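Local atomic coordinates of GTP-binding nuclear protein GSP1 (Encephalitozoon cuniculi, PDB entry 4DJT), a protein that binds GTP and GDP as a Ran-family GTPase and is probably required for protein import into the nucleus and for RNA export. Residues E117-V122 and A170-G175; H49-L54 and L164-L169; K74-D79 and V107-A112. All coordinates share one frame; numbering follows the deposited sequence.

Contact 1: E117-V122 and A170-G175; sequences EAPIVV and ARIFTG
P119, the residue just before the strand that starts at I120, sets its ring against two neighbouring side chains of the last helical turn, I172 and F173. One atom does nearly all the work on the loop side: P119 CG lies 3.7 Å from F173 CE1 and 4.0 Å from I172 CG2. P119 CD adds a second touch, 4.0 Å from F173 CE1. The proline approaches the F173 ring obliquely, and both interactions are purely apolar. I172 and P119 slide past each other in opposite directions, with the methyl branch CG2 of I172 as the point of touch; a chi1 of -66° swings that branch opposite the backbone N, out to P119 CG. F173 reaches the proline from farther round the helix: its CG lies anti to the carbonyl carbon (chi1 -64°), and the ring carries CE1 and CZ up to P119.

A second shell holds these groups in place. The F173 ring also stacks on Y12 and touches F63 and S86, while L169, one turn back from F173, lies against P119 as well. Backbone bonds tie P119 and V121 to A88 of strand 87-93. The helix ends here: A170 O accepts both T174 N at 2.9 Å and T174 OG1 at 2.8 Å, the two donors coming from opposite faces of the carbonyl plane, and G175 then leaves helical geometry with positive phi. Away from the nucleotide pocket and near the surface, the contact seats the end of the C-terminal helix of the G domain beside the start of strand 120-125, the helix-on-sheet layering of the Ras-like P-loop GTPase fold.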
loop_
_atom_site.group_PDB
_atom_site.type_symbol
_atom_site.label_atom_id
_atom_site.label_comp_id
_atom_site.label_asym_id
_atom_site.label_seq_id
_atom_site.Cartn_x
_atom_site.Cartn_y
_atom_site.Cartn_z
ATOM N N GLU A 117 -15.630 3.541 4.993
ATOM C CA GLU A 117 -15.880 2.088 4.896
ATOM C C GLU A 117 -14.731 1.311 4.234
ATOM O O GLU A 117 -14.480 0.158 4.582
ATOM C CB GLU A 117 -17.141 1.799 4.116
ATOM C CG GLU A 117 -18.424 2.241 4.791
ATOM C CD GLU A 117 -19.609 1.824 3.979
ATOM O OE1 GLU A 117 -20.209 2.708 3.320
ATOM O OE2 GLU A 117 -19.887 0.589 3.939
ATOM N N ALA A 118 -14.074 1.940 3.272
ATOM C CA ALA A 118 -12.977 1.290 2.530
ATOM C C ALA A 118 -11.860 0.818 3.444
ATOM O O ALA A 118 -11.337 1.592 4.265
ATOM C CB ALA A 118 -12.435 2.232 1.462
ATOM N N PRO A 119 -11.453 -0.441 3.296
ATOM C CA PRO A 119 -10.473 -0.977 4.215
ATOM C C PRO A 119 -9.121 -0.292 4.092
ATOM O O PRO A 119 -8.643 -0.013 2.957
ATOM C CB PRO A 119 -10.342 -2.434 3.788
ATOM C CG PRO A 119 -10.852 -2.483 2.396
ATOM C CD PRO A 119 -11.968 -1.483 2.382
ATOM N N ILE A 120 -8.507 -0.049 5.245
ATOM C CA ILE A 120 -7.153 0.439 5.324
ATOM C C ILE A 120 -6.314 -0.599 6.079
ATOM O O ILE A 120 -6.674 -0.991 7.170
ATOM C CB ILE A 120 -7.083 1.787 6.068
ATOM C CG1 ILE A 120 -7.997 2.839 5.427
ATOM C CG2 ILE A 120 -5.664 2.297 6.111
ATOM C CD1 ILE A 120 -7.919 4.197 6.107
ATOM N N VAL A 121 -5.225 -1.075 5.467
ATOM C CA VAL A 121 -4.347 -2.048 6.096
ATOM C C VAL A 121 -3.129 -1.280 6.499
ATOM O O VAL A 121 -2.616 -0.479 5.708
ATOM C CB VAL A 121 -3.966 -3.169 5.115
ATOM C CG1 VAL A 121 -2.839 -4.010 5.653
ATOM C CG2 VAL A 121 -5.203 -4.036 4.798
ATOM N N VAL A 122 -2.689 -1.481 7.741
ATOM C CA VAL A 122 -1.527 -0.763 8.255
ATOM C C VAL A 122 -0.342 -1.699 8.265
ATOM O O VAL A 122 -0.436 -2.801 8.778
ATOM C CB VAL A 122 -1.769 -0.177 9.668
ATOM C CG1 VAL A 122 -0.475 0.431 10.230
ATOM C CG2 VAL A 122 -2.860 0.882 9.606
ATOM N N ALA A 170 -8.411 -8.956 -0.438
ATOM C CA ALA A 170 -9.212 -9.904 -1.247
ATOM C C ALA A 170 -10.327 -10.552 -0.444
ATOM O O ALA A 170 -11.501 -10.684 -0.931
ATOM C CB ALA A 170 -8.320 -10.984 -1.866
ATOM N N ARG A 171 -10.026 -10.906 0.809
ATOM C CA ARG A 171 -11.045 -11.435 1.710
ATOM C C ARG A 171 -12.179 -10.463 2.006
ATOM O O ARG A 171 -13.362 -10.841 1.904
ATOM C CB ARG A 171 -10.398 -11.938 3.010
ATOM C CG ARG A 171 -9.532 -13.133 2.765
ATOM C CD ARG A 171 -8.588 -13.487 3.907
ATOM N NE ARG A 171 -8.007 -14.804 3.674
ATOM C CZ ARG A 171 -7.093 -15.389 4.451
ATOM N NH1 ARG A 171 -6.609 -14.776 5.544
ATOM N NH2 ARG A 171 -6.653 -16.597 4.125
ATOM N N ILE A 172 -11.838 -9.212 2.310
ATOM C CA ILE A 172 -12.825 -8.159 2.525
ATOM C C ILE A 172 -13.713 -7.966 1.290
ATOM O O ILE A 172 -14.972 -7.944 1.371
ATOM C CB ILE A 172 -12.149 -6.798 2.887
ATOM C CG1 ILE A 172 -11.433 -6.857 4.272
ATOM C CG2 ILE A 172 -13.190 -5.680 2.862
ATOM C CD1 ILE A 172 -12.320 -7.123 5.502
ATOM N N PHE A 173 -13.061 -7.809 0.141
ATOM C CA PHE A 173 -13.772 -7.484 -1.071
ATOM C C PHE A 173 -14.678 -8.616 -1.529
ATOM O O PHE A 173 -15.814 -8.344 -1.987
ATOM C CB PHE A 173 -12.790 -7.126 -2.166
ATOM C CG PHE A 173 -11.974 -5.876 -1.889
ATOM C CD1 PHE A 173 -12.509 -4.807 -1.162
ATOM C CD2 PHE A 173 -10.707 -5.754 -2.406
ATOM C CE1 PHE A 173 -11.769 -3.656 -0.940
ATOM C CE2 PHE A 173 -9.977 -4.608 -2.221
ATOM C CZ PHE A 173 -10.490 -3.566 -1.460
ATOM N N THR A 174 -14.201 -9.864 -1.422
ATOM C CA THR A 174 -14.995 -11.048 -1.833
ATOM C C THR A 174 -15.969 -11.500 -0.751
ATOM O O THR A 174 -16.941 -12.218 -1.042
ATOM C CB THR A 174 -14.126 -12.273 -2.212
ATOM O OG1 THR A 174 -13.386 -12.732 -1.058
ATOM C CG2 THR A 174 -13.178 -11.973 -3.371
ATOM N N GLY A 175 -15.711 -11.113 0.495
ATOM C CA GLY A 175 -16.487 -11.596 1.615
ATOM C C GLY A 175 -16.155 -13.018 2.074
ATOM O O GLY A 175 -16.862 -13.555 2.913
#

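Contact 2: H49-L54 and L164-L169; sequences HPVTFL and LPFLHL
This is a buried, wholly apolar contact between a sheet and a helix: V51 and F53 of strand 46-54 meet F166, from the first turns of helix 164-174. Alternation along the strand turns V51 and F53 to the same side, toward the helix, and F166 points back at both. F53 brings its ring end, CE1 and CZ, to the root of the other side chain; F53 CE1 is 3.9 Å from F166 CB and 4.0 Å from F166 CG. The two rings meet obliquely, centroids 5.9 Å apart and planes inclined at 35°, while the side chains as wholes run at about a right angle to each other. In the Ras-like fold of this GTPase the strand belongs to the antiparallel part of the central sheet, next to 60-68, and F166 reaches over to it from the helix. V51 meets the ring farther out, its methyl CG1 standing over one face, displaced toward the rim, with CG1 4.3 Å from F166 CE1. With CG anti to the carbonyl carbon (chi1 -66°), F166 extends from the helix into an aromatic neighbourhood that includes F63 and F162, while Y27 and I28 of helix 24-28 also touch it. F53 stacks on F181, and V185 touches both F53 and V51.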
loop_
_atom_site.group_PDB
_atom_site.type_symbol
_atom_site.label_atom_id
_atom_site.label_comp_id
_atom_site.label_asym_id
_atom_site.label_seq_id
_atom_site.Cartn_x
_atom_site.Cartn_y
_atom_site.Cartn_z
ATOM N N HIS A 49 0.646 -0.102 -10.551
ATOM C CA HIS A 49 1.271 -1.447 -10.590
ATOM C C HIS A 49 0.212 -2.514 -10.538
ATOM O O HIS A 49 -0.348 -2.770 -9.482
ATOM C CB HIS A 49 2.192 -1.619 -9.375
ATOM C CG HIS A 49 3.362 -0.683 -9.344
ATOM N ND1 HIS A 49 4.526 -0.960 -9.963
ATOM C CD2 HIS A 49 3.548 0.536 -8.686
ATOM C CE1 HIS A 49 5.408 0.040 -9.719
ATOM N NE2 HIS A 49 4.806 0.947 -8.943
ATOM N N PRO A 50 -0.113 -3.124 -11.675
ATOM C CA PRO A 50 -1.061 -4.253 -11.613
ATOM C C PRO A 50 -0.416 -5.493 -11.037
ATOM O O PRO A 50 0.667 -5.894 -11.480
ATOM C CB PRO A 50 -1.448 -4.508 -13.056
ATOM C CG PRO A 50 -0.743 -3.508 -13.875
ATOM C CD PRO A 50 0.118 -2.638 -13.053
ATOM N N VAL A 51 -1.089 -6.088 -10.054
ATOM C CA VAL A 51 -0.694 -7.404 -9.514
ATOM C C VAL A 51 -1.937 -8.335 -9.454
ATOM O O VAL A 51 -2.963 -8.004 -8.831
ATOM C CB VAL A 51 0.034 -7.302 -8.159
ATOM C CG1 VAL A 51 -0.829 -6.606 -7.091
ATOM C CG2 VAL A 51 0.478 -8.680 -7.690
ATOM N N THR A 52 -1.805 -9.479 -10.109
ATOM C CA THR A 52 -2.857 -10.463 -10.239
ATOM C C THR A 52 -2.502 -11.701 -9.412
ATOM O O THR A 52 -1.378 -12.215 -9.465
ATOM C CB THR A 52 -3.045 -10.890 -11.697
ATOM O OG1 THR A 52 -3.389 -9.734 -12.475
ATOM C CG2 THR A 52 -4.184 -11.958 -11.801
ATOM N N PHE A 53 -3.488 -12.158 -8.651
ATOM C CA PHE A 53 -3.425 -13.414 -7.942
ATOM C C PHE A 53 -4.571 -14.295 -8.431
ATOM O O PHE A 53 -5.646 -13.810 -8.764
ATOM C CB PHE A 53 -3.627 -13.182 -6.432
ATOM C CG PHE A 53 -2.606 -12.295 -5.798
ATOM C CD1 PHE A 53 -2.791 -10.927 -5.763
ATOM C CD2 PHE A 53 -1.469 -12.812 -5.249
ATOM C CE1 PHE A 53 -1.856 -10.097 -5.187
ATOM C CE2 PHE A 53 -0.528 -11.977 -4.628
ATOM C CZ PHE A 53 -0.742 -10.624 -4.593
ATOM N N LEU A 54 -4.336 -15.588 -8.439
ATOM C CA LEU A 54 -5.417 -16.568 -8.636
ATOM C C LEU A 54 -5.797 -17.110 -7.271
ATOM O O LEU A 54 -4.924 -17.446 -6.446
ATOM C CB LEU A 54 -4.895 -17.677 -9.545
ATOM C CG LEU A 54 -5.811 -18.750 -10.108
ATOM C CD1 LEU A 54 -6.997 -18.162 -10.855
ATOM C CD2 LEU A 54 -4.974 -19.607 -11.059
ATOM N N LEU A 164 0.469 -10.557 2.440
ATOM C CA LEU A 164 -0.550 -10.537 3.495
ATOM C C LEU A 164 -1.565 -9.378 3.348
ATOM O O LEU A 164 -2.758 -9.609 3.516
ATOM C CB LEU A 164 0.080 -10.559 4.916
ATOM C CG LEU A 164 0.927 -11.803 5.226
ATOM C CD1 LEU A 164 1.421 -11.721 6.674
ATOM C CD2 LEU A 164 0.121 -13.090 5.019
ATOM N N PRO A 165 -1.091 -8.128 3.047
ATOM C CA PRO A 165 -2.083 -7.066 2.899
ATOM C C PRO A 165 -3.073 -7.365 1.783
ATOM O O PRO A 165 -4.257 -7.099 1.924
ATOM C CB PRO A 165 -1.237 -5.831 2.586
ATOM C CG PRO A 165 0.085 -6.153 3.275
ATOM C CD PRO A 165 0.269 -7.602 2.927
ATOM N N PHE A 166 -2.571 -7.911 0.674
ATOM C CA PHE A 166 -3.440 -8.218 -0.477
ATOM C C PHE A 166 -4.380 -9.364 -0.156
ATOM O O PHE A 166 -5.562 -9.361 -0.544
ATOM C CB PHE A 166 -2.600 -8.518 -1.723
ATOM C CG PHE A 166 -1.839 -7.344 -2.217
ATOM C CD1 PHE A 166 -2.495 -6.278 -2.786
ATOM C CD2 PHE A 166 -0.463 -7.251 -2.036
ATOM C CE1 PHE A 166 -1.812 -5.149 -3.174
ATOM C CE2 PHE A 166 0.212 -6.142 -2.433
ATOM C CZ PHE A 166 -0.440 -5.084 -3.016
ATOM N N LEU A 167 -3.888 -10.360 0.544
ATOM C CA LEU A 167 -4.744 -11.466 0.978
ATOM C C LEU A 167 -5.906 -10.957 1.817
ATOM O O LEU A 167 -7.061 -11.324 1.585
ATOM C CB LEU A 167 -3.934 -12.505 1.745
ATOM C CG LEU A 167 -4.657 -13.788 2.192
ATOM C CD1 LEU A 167 -5.274 -14.523 1.010
ATOM C CD2 LEU A 167 -3.701 -14.697 2.981
ATOM N N HIS A 168 -5.613 -10.110 2.804
ATOM C CA HIS A 168 -6.682 -9.494 3.616
ATOM C C HIS A 168 -7.690 -8.713 2.796
ATOM O O HIS A 168 -8.900 -8.861 2.960
ATOM C CB HIS A 168 -6.108 -8.576 4.683
ATOM C CG HIS A 168 -7.153 -8.053 5.640
ATOM N ND1 HIS A 168 -7.763 -8.842 6.519
ATOM C CD2 HIS A 168 -7.750 -6.800 5.757
ATOM C CE1 HIS A 168 -8.667 -8.125 7.216
ATOM N NE2 HIS A 168 -8.665 -6.887 6.744
ATOM N N LEU A 169 -7.187 -7.884 1.896
ATOM C CA LEU A 169 -8.033 -7.044 1.046
ATOM C C LEU A 169 -8.947 -7.897 0.157
ATOM O O LEU A 169 -10.141 -7.625 0.064
ATOM C CB LEU A 169 -7.157 -6.078 0.210
ATOM C CG LEU A 169 -6.441 -4.927 0.949
ATOM C CD1 LEU A 169 -5.422 -4.218 0.056
ATOM C CD2 LEU A 169 -7.466 -3.923 1.497
#

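Contact 3: K74-D79 and V107-A112; sequences KAVLKD and VKEFQA
The segment K74-D79 runs extended but irregular from A75 to K78, whereas V107-A112 is regular helix, its turns closed by bonds such as Q111 N to V107 O at 2.9 Å. The two backbones come closest at L77 and E109, where the CA atoms are 8.9 Å apart, and the side chain of E109 spans most of that gap. E109 CG stands anti to the backbone N (chi1 -167°) and the chain stays extended beyond it, which delivers the carboxylate to the loop, part of the predicted switch II. There OE2 lies 3.9 Å from L77 N and 4.0 Å from L77 CB, near the amide but too far for a hydrogen bond. V76 comes in obliquely with its CG2 methyl, which is 4.1 Å from E109 OE1 and also 4.1 Å from E109 OE2. The carboxylate thus meets this loop by van der Waals contact, and its strongest polar partner is Y82, whose OH is hydrogen-bonded to OE2. L77 also packs on Q71 and on W106, while its side chain remains about 10 Å from the bound GDP. Predicted switch II, the stretch that responds to the nucleotide in small GTPases, is in this way laid beside helix 103-114. That helix in turn rests on the sheet, V107 on L90 and F110 on A88 of strand 87-93, and both on I120 of strand 120-125.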
loop_
_atom_site.group_PDB
_atom_site.type_symbol
_atom_site.label_atom_id
_atom_site.label_comp_id
_atom_site.label_asym_id
_atom_site.label_seq_id
_atom_site.Cartn_x
_atom_site.Cartn_y
_atom_site.Cartn_z
ATOM N N LYS A 74 7.160 16.730 -0.073
ATOM C CA LYS A 74 7.075 18.192 0.038
ATOM C C LYS A 74 5.641 18.716 -0.155
ATOM O O LYS A 74 5.383 19.877 0.090
ATOM C CB LYS A 74 8.027 18.833 -0.976
ATOM N N ALA A 75 4.698 17.866 -0.557
ATOM C CA ALA A 75 3.378 18.344 -0.979
ATOM C C ALA A 75 2.259 17.441 -0.560
ATOM O O ALA A 75 2.484 16.313 -0.144
ATOM C CB ALA A 75 3.354 18.510 -2.493
ATOM N N VAL A 76 1.030 17.943 -0.696
ATOM C CA VAL A 76 -0.180 17.154 -0.460
ATOM C C VAL A 76 -0.567 16.425 -1.743
ATOM O O VAL A 76 -0.456 16.974 -2.821
ATOM C CB VAL A 76 -1.353 18.068 -0.023
ATOM C CG1 VAL A 76 -1.769 18.996 -1.158
ATOM C CG2 VAL A 76 -2.545 17.251 0.459
ATOM N N LEU A 77 -1.032 15.195 -1.629
ATOM C CA LEU A 77 -1.444 14.444 -2.817
ATOM C C LEU A 77 -2.783 14.964 -3.310
ATOM O O LEU A 77 -3.620 15.403 -2.506
ATOM C CB LEU A 77 -1.531 12.932 -2.525
ATOM C CG LEU A 77 -0.257 12.205 -2.055
ATOM C CD1 LEU A 77 -0.546 10.710 -1.945
ATOM C CD2 LEU A 77 0.891 12.445 -3.026
ATOM N N LYS A 78 -2.968 14.929 -4.632
ATOM C CA LYS A 78 -4.201 15.350 -5.277
ATOM C C LYS A 78 -5.313 14.353 -4.959
ATOM O O LYS A 78 -5.058 13.177 -4.749
ATOM C CB LYS A 78 -4.005 15.425 -6.798
ATOM C CG LYS A 78 -3.303 16.683 -7.271
ATOM C CD LYS A 78 -2.854 16.553 -8.717
ATOM C CE LYS A 78 -2.124 17.807 -9.195
ATOM N NZ LYS A 78 -1.984 17.862 -10.688
ATOM N N ASP A 79 -6.543 14.844 -4.929
ATOM C CA ASP A 79 -7.709 14.010 -4.711
ATOM C C ASP A 79 -7.810 12.884 -5.727
ATOM O O ASP A 79 -8.236 11.793 -5.386
ATOM C CB ASP A 79 -9.001 14.853 -4.762
ATOM C CG ASP A 79 -9.136 15.832 -3.576
ATOM O OD1 ASP A 79 -8.338 15.759 -2.611
ATOM O OD2 ASP A 79 -10.062 16.677 -3.614
ATOM N N VAL A 107 -4.733 8.595 7.274
ATOM C CA VAL A 107 -6.073 8.013 7.305
ATOM C C VAL A 107 -7.140 9.071 6.980
ATOM O O VAL A 107 -8.074 8.807 6.194
ATOM C CB VAL A 107 -6.389 7.335 8.660
ATOM C CG1 VAL A 107 -7.884 6.984 8.760
ATOM C CG2 VAL A 107 -5.508 6.095 8.862
ATOM N N LYS A 108 -7.029 10.250 7.581
ATOM C CA LYS A 108 -8.071 11.283 7.395
ATOM C C LYS A 108 -8.077 11.784 5.951
ATOM O O LYS A 108 -9.126 11.996 5.382
ATOM C CB LYS A 108 -7.904 12.472 8.358
ATOM N N GLU A 109 -6.897 11.920 5.362
ATOM C CA GLU A 109 -6.774 12.396 3.999
ATOM C C GLU A 109 -7.429 11.390 3.018
ATOM O O GLU A 109 -8.177 11.790 2.110
ATOM C CB GLU A 109 -5.293 12.611 3.689
ATOM C CG GLU A 109 -5.001 13.383 2.423
ATOM C CD GLU A 109 -3.518 13.646 2.237
ATOM O OE1 GLU A 109 -2.893 14.210 3.173
ATOM O OE2 GLU A 109 -2.990 13.280 1.175
ATOM N N PHE A 110 -7.184 10.097 3.241
ATOM C CA PHE A 110 -7.739 9.042 2.414
ATOM C C PHE A 110 -9.262 8.979 2.556
ATOM O O PHE A 110 -9.989 9.029 1.547
ATOM C CB PHE A 110 -7.072 7.680 2.751
ATOM C CG PHE A 110 -7.642 6.509 2.001
ATOM C CD1 PHE A 110 -7.286 6.266 0.682
ATOM C CD2 PHE A 110 -8.533 5.643 2.612
ATOM C CE1 PHE A 110 -7.821 5.193 -0.009
ATOM C CE2 PHE A 110 -9.063 4.562 1.925
ATOM C CZ PHE A 110 -8.699 4.326 0.624
ATOM N N GLN A 111 -9.725 8.909 3.808
ATOM C CA GLN A 111 -11.127 8.855 4.118
ATOM C C GLN A 111 -11.879 10.118 3.726
ATOM O O GLN A 111 -13.061 10.050 3.434
ATOM C CB GLN A 111 -11.334 8.538 5.600
ATOM C CG GLN A 111 -10.709 7.226 5.995
ATOM C CD GLN A 111 -11.135 6.766 7.341
ATOM O OE1 GLN A 111 -11.169 7.562 8.289
ATOM N NE2 GLN A 111 -11.480 5.496 7.453
ATOM N N ALA A 112 -11.197 11.250 3.685
ATOM C CA ALA A 112 -11.856 12.500 3.254
ATOM C C ALA A 112 -12.298 12.436 1.772
ATOM O O ALA A 112 -13.249 13.105 1.377
ATOM C CB ALA A 112 -10.929 13.687 3.469
#

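Overall arrangement
Running from the N terminus, strand 46-54 opens the longest loop, which contact 2 closes only at helix 164-174. Contact 3 is nested inside it, joining the predicted switch-II loop after strand 60-68 to helix 103-114 across 27 intervening residues. The chain then enters strand 120-125, so contact 1 follows contact 3 in series, yet crosses contact 2 because their segments alternate. Contact 1 ties the start of strand 120-125, and contact 2 strand 46-54, to the shared helix 164-174; the two touch, V121 packing on P165, H168 and L169. Contacts 1 and 3 meet where I120 packs on V107 and F110. Contacts 2 and 3 do not touch, lying on opposite sides of the chain's centre.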